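Uncharacterized lipoprotein GfcB (Escherichia coli K12, PDB 2IN5) is of uncharacterized function but, as a lipoprotein homologous to group 4 capsule protein B, probably acts at the cell envelope, perhaps in capsule polysaccharide export. Local coordinates at residues Ser35-Arg40 with Ser59-Gln64; Asp95-Ala100 with Asn165-Asp170; Val154-Thr157 with Gln162-Asn165. All coordinates share one frame; numbering follows the deposited sequence.

The three contacts occupy different places in one mostly antiparallel beta fold. Interactions 1 and 2 are buried and apolar and lie on opposite sides of the chain's centre, their own centres about 18 Å apart. Interaction 1 joins two strands that are not neighbours, M37 reaching W61 past strand 47-55; interaction 2 packs a 3-10 turn on strand 161-170 through L97, F167, A100 and V169. Interaction 3, about 17 Å from the chain's centre, is only partly buried and is the one paired by backbone hydrogen bonds. It uses the same strand 161-170, shares N165 with interaction 2, and ties that strand to its hairpin partner 143-156.

Interaction 1 (Ser35-Arg40 with Ser59-Gln64); sequences STMYLR and SKWLSQ
A Met-aromatic contact in the interior of the antiparallel beta fold joins M37, a selenomethionine on strand 36-41, to W61 on strand 58-62. The two strands are not paired: strand 47-55 runs between them, and the nearest CA atoms, those of T36 and W61, are 8.0 Å apart. The contact is therefore made by the M37 and W61 side chains reaching past the middle strand, and by the indole against the backbone at S35 and T36. M37 has CG anti to the backbone N (chi1 172°), and bends at chi2 and chi3 bring its terminal methyl over the indole. The evidence for a CH-pi contact is that M37 CE lies 3.3 Å from the centroid of the five-membered ring of W61, 13° off the ring normal. The selenium is more oblique, M37 SE standing 5.0 Å from the same centroid. The far end of the indole meets the start of segment 35-40, with W61 CZ3 3.6 Å from T36 C and W61 CH2 4.1 Å from S35 CB. Polar ends turn to other partners: W61 NE1 bonds T71 OG1, and S35 OG bonds the backbone N of Q6 of the second subunit. At the root of the M37 side chain, CB rests 3.8 Å from W61 CZ3.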
# COMPACT_ATOMS: atom_id res chain seq x y z
N SER A 35 8.26 12.35 -3.43
CA SER A 35 7.91 12.42 -4.83
C SER A 35 6.47 12.88 -5.07
O SER A 35 5.57 12.56 -4.31
CB SER A 35 8.15 11.06 -5.49
OG SER A 35 9.51 10.69 -5.38
N THR A 36 6.28 13.65 -6.13
CA THR A 36 4.96 14.16 -6.45
C THR A 36 4.79 14.12 -7.95
O THR A 36 5.74 13.87 -8.68
CB THR A 36 4.76 15.60 -5.91
OG1 THR A 36 5.77 16.46 -6.44
CG2 THR A 36 4.86 15.60 -4.39
N MSE A 37 3.58 14.38 -8.41
CA MSE A 37 3.28 14.31 -9.83
C MSE A 37 2.09 15.20 -10.27
O MSE A 37 1.20 15.52 -9.47
CB MSE A 37 2.98 12.84 -10.15
CG MSE A 37 2.45 12.56 -11.54
SE MSE A 37 0.97 11.31 -11.46
CE MSE A 37 1.91 9.76 -10.79
N TYR A 38 2.09 15.61 -11.53
CA TYR A 38 0.99 16.39 -12.09
C TYR A 38 0.22 15.41 -12.96
O TYR A 38 0.77 14.84 -13.89
CB TYR A 38 1.50 17.55 -12.94
CG TYR A 38 1.83 18.79 -12.14
CD1 TYR A 38 2.94 19.57 -12.46
CD2 TYR A 38 1.07 19.15 -11.04
CE1 TYR A 38 3.29 20.68 -11.68
CE2 TYR A 38 1.41 20.26 -10.26
CZ TYR A 38 2.52 21.02 -10.58
OH TYR A 38 2.86 22.08 -9.80
N LEU A 39 -1.05 15.21 -12.63
CA LEU A 39 -1.89 14.29 -13.39
C LEU A 39 -2.87 15.03 -14.28
O LEU A 39 -3.45 16.03 -13.88
CB LEU A 39 -2.68 13.38 -12.44
CG LEU A 39 -3.78 12.54 -13.09
CD1 LEU A 39 -3.15 11.61 -14.13
CD2 LEU A 39 -4.54 11.73 -12.05
N ARG A 40 -3.06 14.53 -15.49
CA ARG A 40 -4.00 15.13 -16.41
C ARG A 40 -4.81 14.01 -17.06
O ARG A 40 -4.26 13.13 -17.73
CB ARG A 40 -3.25 15.94 -17.47
CG ARG A 40 -4.15 16.54 -18.55
CD ARG A 40 -4.17 18.05 -18.48
NE ARG A 40 -2.83 18.62 -18.60
CZ ARG A 40 -2.56 19.92 -18.49
NH1 ARG A 40 -3.54 20.78 -18.26
NH2 ARG A 40 -1.31 20.35 -18.60
N SER A 59 4.46 1.87 -7.41
CA SER A 59 4.31 3.19 -6.81
C SER A 59 2.85 3.58 -6.69
O SER A 59 2.15 3.64 -7.70
CB SER A 59 5.03 4.24 -7.67
OG SER A 59 6.43 4.02 -7.71
N LYS A 60 2.38 3.83 -5.48
CA LYS A 60 0.98 4.21 -5.29
C LYS A 60 0.83 5.70 -4.99
O LYS A 60 1.20 6.15 -3.91
CB LYS A 60 0.34 3.41 -4.15
CG LYS A 60 -0.04 1.99 -4.52
CD LYS A 60 1.14 1.05 -4.48
CE LYS A 60 0.68 -0.37 -4.77
NZ LYS A 60 -0.42 -0.78 -3.85
N TRP A 61 0.29 6.44 -5.95
CA TRP A 61 0.09 7.88 -5.83
C TRP A 61 -1.32 8.23 -5.36
O TRP A 61 -2.31 7.69 -5.85
CB TRP A 61 0.37 8.56 -7.16
CG TRP A 61 1.65 8.12 -7.80
CD1 TRP A 61 1.88 6.93 -8.44
CD2 TRP A 61 2.89 8.84 -7.84
NE1 TRP A 61 3.18 6.87 -8.88
CE2 TRP A 61 3.82 8.03 -8.53
CE3 TRP A 61 3.30 10.09 -7.37
CZ2 TRP A 61 5.14 8.43 -8.76
CZ3 TRP A 61 4.61 10.50 -7.59
CH2 TRP A 61 5.52 9.67 -8.29
N LEU A 62 -1.41 9.16 -4.41
CA LEU A 62 -2.69 9.57 -3.85
C LEU A 62 -3.06 11.02 -4.15
O LEU A 62 -2.23 11.91 -4.00
CB LEU A 62 -2.65 9.39 -2.34
CG LEU A 62 -2.43 7.95 -1.89
CD1 LEU A 62 -2.07 7.92 -0.42
CD2 LEU A 62 -3.68 7.14 -2.17
N SER A 63 -4.31 11.25 -4.53
CA SER A 63 -4.75 12.61 -4.82
C SER A 63 -5.41 13.22 -3.58
O SER A 63 -5.39 12.61 -2.50
CB SER A 63 -5.75 12.62 -5.97
OG SER A 63 -6.99 12.09 -5.55
N GLN A 64 -5.97 14.41 -3.72
CA GLN A 64 -6.64 15.08 -2.60
C GLN A 64 -7.98 14.41 -2.28
O GLN A 64 -8.38 14.33 -1.12
CB GLN A 64 -6.87 16.56 -2.92
CG GLN A 64 -7.33 17.38 -1.72
CD GLN A 64 -7.73 18.80 -2.10
OE1 GLN A 64 -6.96 19.53 -2.73
NE2 GLN A 64 -8.93 19.21 -1.70

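Interaction 2 (Asp95-Ala100 with Asn165-Asp170); sequences DPLRNA and NTFWVD
L97 and F167 make the aromatic part of this contact, a CH-pi arrangement in which one leucine methyl sits over the phenyl face. L97 CD1 is 3.8 Å from the centroid of the F167 ring and 15° off its normal, displaced toward the rim, where its nearest atom is F167 CE1 at 3.7 Å. The second leucine methyl is less closely engaged, L97 CD2 lying 4.2 Å from F167 CG. Aliphatic packing follows three residues on from L97 and two on from F167: A100 CB meets V169 CG1 at 3.6 Å and V169 CG2 at 4.1 Å. With CG1 anti to the backbone N (chi1 -175°), it is this methyl of V169 that comes closer to the alanine. The fold element presenting L97 is a 3-10 turn that begins at P96, in the connection between strands 86-89 and 108-117; it lies against strand 161-170, from which F167 and V169 project toward it, and F130 of strand 120-140 also packs on L97. Polar bonds stay within the turn or lead outside the pair. R98 N donates to D95 O at 2.9 Å, and a weak bond joins L97 N to D95 OD1 at 3.4 Å. That carboxylate also forms a salt bridge with R75, which L97 and F167 both touch.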
# COMPACT_ATOMS: atom_id res chain seq x y z
N ASP A 95 7.70 -5.23 -19.39
CA ASP A 95 7.62 -3.89 -19.95
C ASP A 95 9.02 -3.29 -20.02
O ASP A 95 9.74 -3.27 -19.03
CB ASP A 95 6.69 -3.02 -19.09
CG ASP A 95 6.69 -1.56 -19.51
OD1 ASP A 95 6.90 -1.26 -20.70
OD2 ASP A 95 6.46 -0.72 -18.62
N PRO A 96 9.42 -2.82 -21.21
CA PRO A 96 10.75 -2.22 -21.40
C PRO A 96 11.09 -1.07 -20.45
O PRO A 96 12.26 -0.84 -20.14
CB PRO A 96 10.75 -1.80 -22.87
CG PRO A 96 9.31 -1.71 -23.23
CD PRO A 96 8.65 -2.82 -22.46
N LEU A 97 10.07 -0.37 -19.97
CA LEU A 97 10.27 0.72 -19.04
C LEU A 97 10.82 0.21 -17.72
O LEU A 97 11.21 1.01 -16.86
CB LEU A 97 8.96 1.45 -18.80
CG LEU A 97 8.45 2.22 -20.01
CD1 LEU A 97 7.05 2.76 -19.74
CD2 LEU A 97 9.41 3.36 -20.33
N ARG A 98 10.86 -1.10 -17.53
CA ARG A 98 11.40 -1.63 -16.28
C ARG A 98 12.90 -1.39 -16.25
O ARG A 98 13.52 -1.40 -15.20
CB ARG A 98 11.10 -3.12 -16.12
CG ARG A 98 9.65 -3.42 -15.78
CD ARG A 98 9.43 -4.88 -15.46
NE ARG A 98 9.08 -5.07 -14.05
CZ ARG A 98 9.96 -5.07 -13.06
NH1 ARG A 98 11.25 -4.92 -13.31
NH2 ARG A 98 9.54 -5.21 -11.81
N ASN A 99 13.48 -1.18 -17.43
CA ASN A 99 14.90 -0.89 -17.56
C ASN A 99 14.99 0.15 -18.68
O ASN A 99 15.51 -0.12 -19.76
CB ASN A 99 15.69 -2.14 -17.94
CG ASN A 99 17.19 -1.99 -17.68
OD1 ASN A 99 17.77 -0.93 -17.94
ND2 ASN A 99 17.82 -3.05 -17.18
N ALA A 100 14.45 1.34 -18.41
CA ALA A 100 14.39 2.43 -19.38
C ALA A 100 15.69 2.80 -20.06
O ALA A 100 15.69 3.22 -21.21
CB ALA A 100 13.77 3.67 -18.72
N ASN A 165 2.02 6.23 -27.54
CA ASN A 165 2.28 6.74 -26.20
C ASN A 165 3.69 7.31 -26.27
O ASN A 165 4.48 6.90 -27.11
CB ASN A 165 2.29 5.63 -25.14
CG ASN A 165 0.96 4.91 -25.02
OD1 ASN A 165 -0.10 5.53 -24.93
ND2 ASN A 165 1.01 3.58 -25.00
N THR A 166 4.00 8.24 -25.38
CA THR A 166 5.33 8.84 -25.37
C THR A 166 5.86 8.85 -23.95
O THR A 166 5.13 9.13 -23.00
CB THR A 166 5.29 10.28 -25.92
OG1 THR A 166 4.67 10.28 -27.22
CG2 THR A 166 6.69 10.85 -26.07
N PHE A 167 7.15 8.53 -23.80
CA PHE A 167 7.78 8.49 -22.48
C PHE A 167 9.10 9.25 -22.51
O PHE A 167 9.99 8.94 -23.30
CB PHE A 167 8.05 7.03 -22.08
CG PHE A 167 6.81 6.19 -22.00
CD1 PHE A 167 6.01 6.21 -20.86
CD2 PHE A 167 6.41 5.41 -23.08
CE1 PHE A 167 4.82 5.47 -20.80
CE2 PHE A 167 5.23 4.67 -23.04
CZ PHE A 167 4.43 4.70 -21.89
N TRP A 168 9.22 10.26 -21.65
CA TRP A 168 10.43 11.07 -21.53
C TRP A 168 11.30 10.52 -20.42
O TRP A 168 10.99 10.68 -19.24
CB TRP A 168 10.05 12.51 -21.22
CG TRP A 168 9.52 13.22 -22.41
CD1 TRP A 168 10.23 13.95 -23.31
CD2 TRP A 168 8.15 13.26 -22.84
NE1 TRP A 168 9.40 14.45 -24.28
CE2 TRP A 168 8.11 14.05 -24.01
CE3 TRP A 168 6.96 12.72 -22.35
CZ2 TRP A 168 6.93 14.31 -24.70
CZ3 TRP A 168 5.77 12.98 -23.04
CH2 TRP A 168 5.77 13.77 -24.20
N VAL A 169 12.41 9.90 -20.81
CA VAL A 169 13.33 9.27 -19.86
C VAL A 169 14.60 10.04 -19.54
O VAL A 169 15.26 10.56 -20.44
CB VAL A 169 13.76 7.87 -20.39
CG1 VAL A 169 14.61 7.16 -19.35
CG2 VAL A 169 12.54 7.06 -20.76
N ASP A 170 14.95 10.10 -18.27
CA ASP A 170 16.17 10.76 -17.84
C ASP A 170 17.32 9.90 -18.37
O ASP A 170 17.53 8.79 -17.89
CB ASP A 170 16.23 10.82 -16.32
CG ASP A 170 17.46 11.56 -15.82
OD1 ASP A 170 18.59 11.10 -16.08
OD2 ASP A 170 17.28 12.60 -15.16

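Interaction 3 (Val154-Thr157 with Gln162-Asn165); sequences VTST and QWQN
V154 N donates to W163 O at 2.9 Å, the shorter of two backbone bonds that define V154 and W163 as an antiparallel hydrogen-bonded pair. The donor lies nearly in line with the carbonyl, the C=O...N angle being 172°. The return bond runs from W163 N to V154 O at 3.0 Å and is less straight, with 145° at the hydrogen and the donor tilted from the carbonyl plane. V154 O also receives a CA-H...O contact from Q162 CA at 3.1 Å. On the face of the hairpin carrying V154 and W163, the indole folds back over its partner: chi1 of 65° sets CG between the backbone N and carbonyl carbon, and V154 CG1 lies over the six-membered ring, 4.0 Å from its centroid. S156 OG approaches the ring edge, 3.4 Å from W163 CZ3. The other valine methyl, V154 CG2, packs against N165 ND2 at 3.3 Å, an amide nitrogen that bonds E152 OE1, while N165 OD1 takes a weak bond from W163 NE1. On the opposite face the non-hydrogen-bonded pair T155 and Q162 lies side by side, with T155 CG2 3.6 Å from Q162 CB. This end of the hairpin 143-156/161-170 is flanked by strand 120-140, where L126 touches both V154 and W163, and by strand 176-182, which supplies M182 against the indole.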
# COMPACT_ATOMS: atom_id res chain seq x y z
N VAL A 154 1.51 1.51 -30.23
CA VAL A 154 0.68 0.42 -29.74
C VAL A 154 -0.46 0.08 -30.69
O VAL A 154 -1.04 0.95 -31.34
CB VAL A 154 0.08 0.74 -28.34
CG1 VAL A 154 -0.52 -0.52 -27.74
CG2 VAL A 154 1.14 1.32 -27.42
N THR A 155 -0.76 -1.21 -30.79
CA THR A 155 -1.87 -1.67 -31.61
C THR A 155 -2.63 -2.70 -30.79
O THR A 155 -2.03 -3.57 -30.14
CB THR A 155 -1.41 -2.31 -32.97
OG1 THR A 155 -0.58 -3.45 -32.71
CG2 THR A 155 -0.63 -1.30 -33.81
N SER A 156 -3.96 -2.58 -30.77
CA SER A 156 -4.80 -3.53 -30.05
C SER A 156 -5.71 -4.16 -31.09
O SER A 156 -5.79 -3.70 -32.23
CB SER A 156 -5.65 -2.83 -28.97
OG SER A 156 -6.42 -1.78 -29.52
N THR A 157 -6.40 -5.21 -30.69
CA THR A 157 -7.26 -5.91 -31.61
C THR A 157 -8.67 -6.07 -31.05
O THR A 157 -8.89 -5.92 -29.85
CB THR A 157 -6.66 -7.28 -31.91
OG1 THR A 157 -7.40 -7.92 -32.96
CG2 THR A 157 -6.71 -8.13 -30.66
N GLN A 162 -5.04 1.51 -32.98
CA GLN A 162 -3.63 1.85 -32.81
C GLN A 162 -3.44 3.31 -32.44
O GLN A 162 -4.05 4.21 -33.02
CB GLN A 162 -2.81 1.53 -34.06
CG GLN A 162 -3.23 2.25 -35.31
CD GLN A 162 -2.26 2.01 -36.47
OE1 GLN A 162 -2.62 2.15 -37.64
NE2 GLN A 162 -1.02 1.64 -36.13
N TRP A 163 -2.59 3.53 -31.44
CA TRP A 163 -2.29 4.86 -30.96
C TRP A 163 -0.83 4.89 -30.55
O TRP A 163 -0.14 3.86 -30.58
CB TRP A 163 -3.18 5.20 -29.77
CG TRP A 163 -2.94 4.36 -28.55
CD1 TRP A 163 -2.25 4.72 -27.43
CD2 TRP A 163 -3.43 3.03 -28.32
NE1 TRP A 163 -2.29 3.70 -26.50
CE2 TRP A 163 -3.01 2.65 -27.02
CE3 TRP A 163 -4.18 2.12 -29.08
CZ2 TRP A 163 -3.32 1.41 -26.46
CZ3 TRP A 163 -4.49 0.88 -28.52
CH2 TRP A 163 -4.06 0.54 -27.22
N GLN A 164 -0.35 6.07 -30.18
CA GLN A 164 1.04 6.25 -29.76
C GLN A 164 1.16 6.83 -28.36
O GLN A 164 0.47 7.77 -28.02
CB GLN A 164 1.76 7.17 -30.75
CG GLN A 164 3.10 7.73 -30.26
CD GLN A 164 3.65 8.81 -31.17
OE1 GLN A 164 4.37 8.53 -32.13
NE2 GLN A 164 3.30 10.07 -30.89
N ASN A 165 2.02 6.23 -27.54
CA ASN A 165 2.28 6.74 -26.20
C ASN A 165 3.69 7.31 -26.27
O ASN A 165 4.48 6.90 -27.11
CB ASN A 165 2.29 5.63 -25.14
CG ASN A 165 0.96 4.91 -25.02
OD1 ASN A 165 -0.10 5.53 -24.93
ND2 ASN A 165 1.01 3.58 -25.00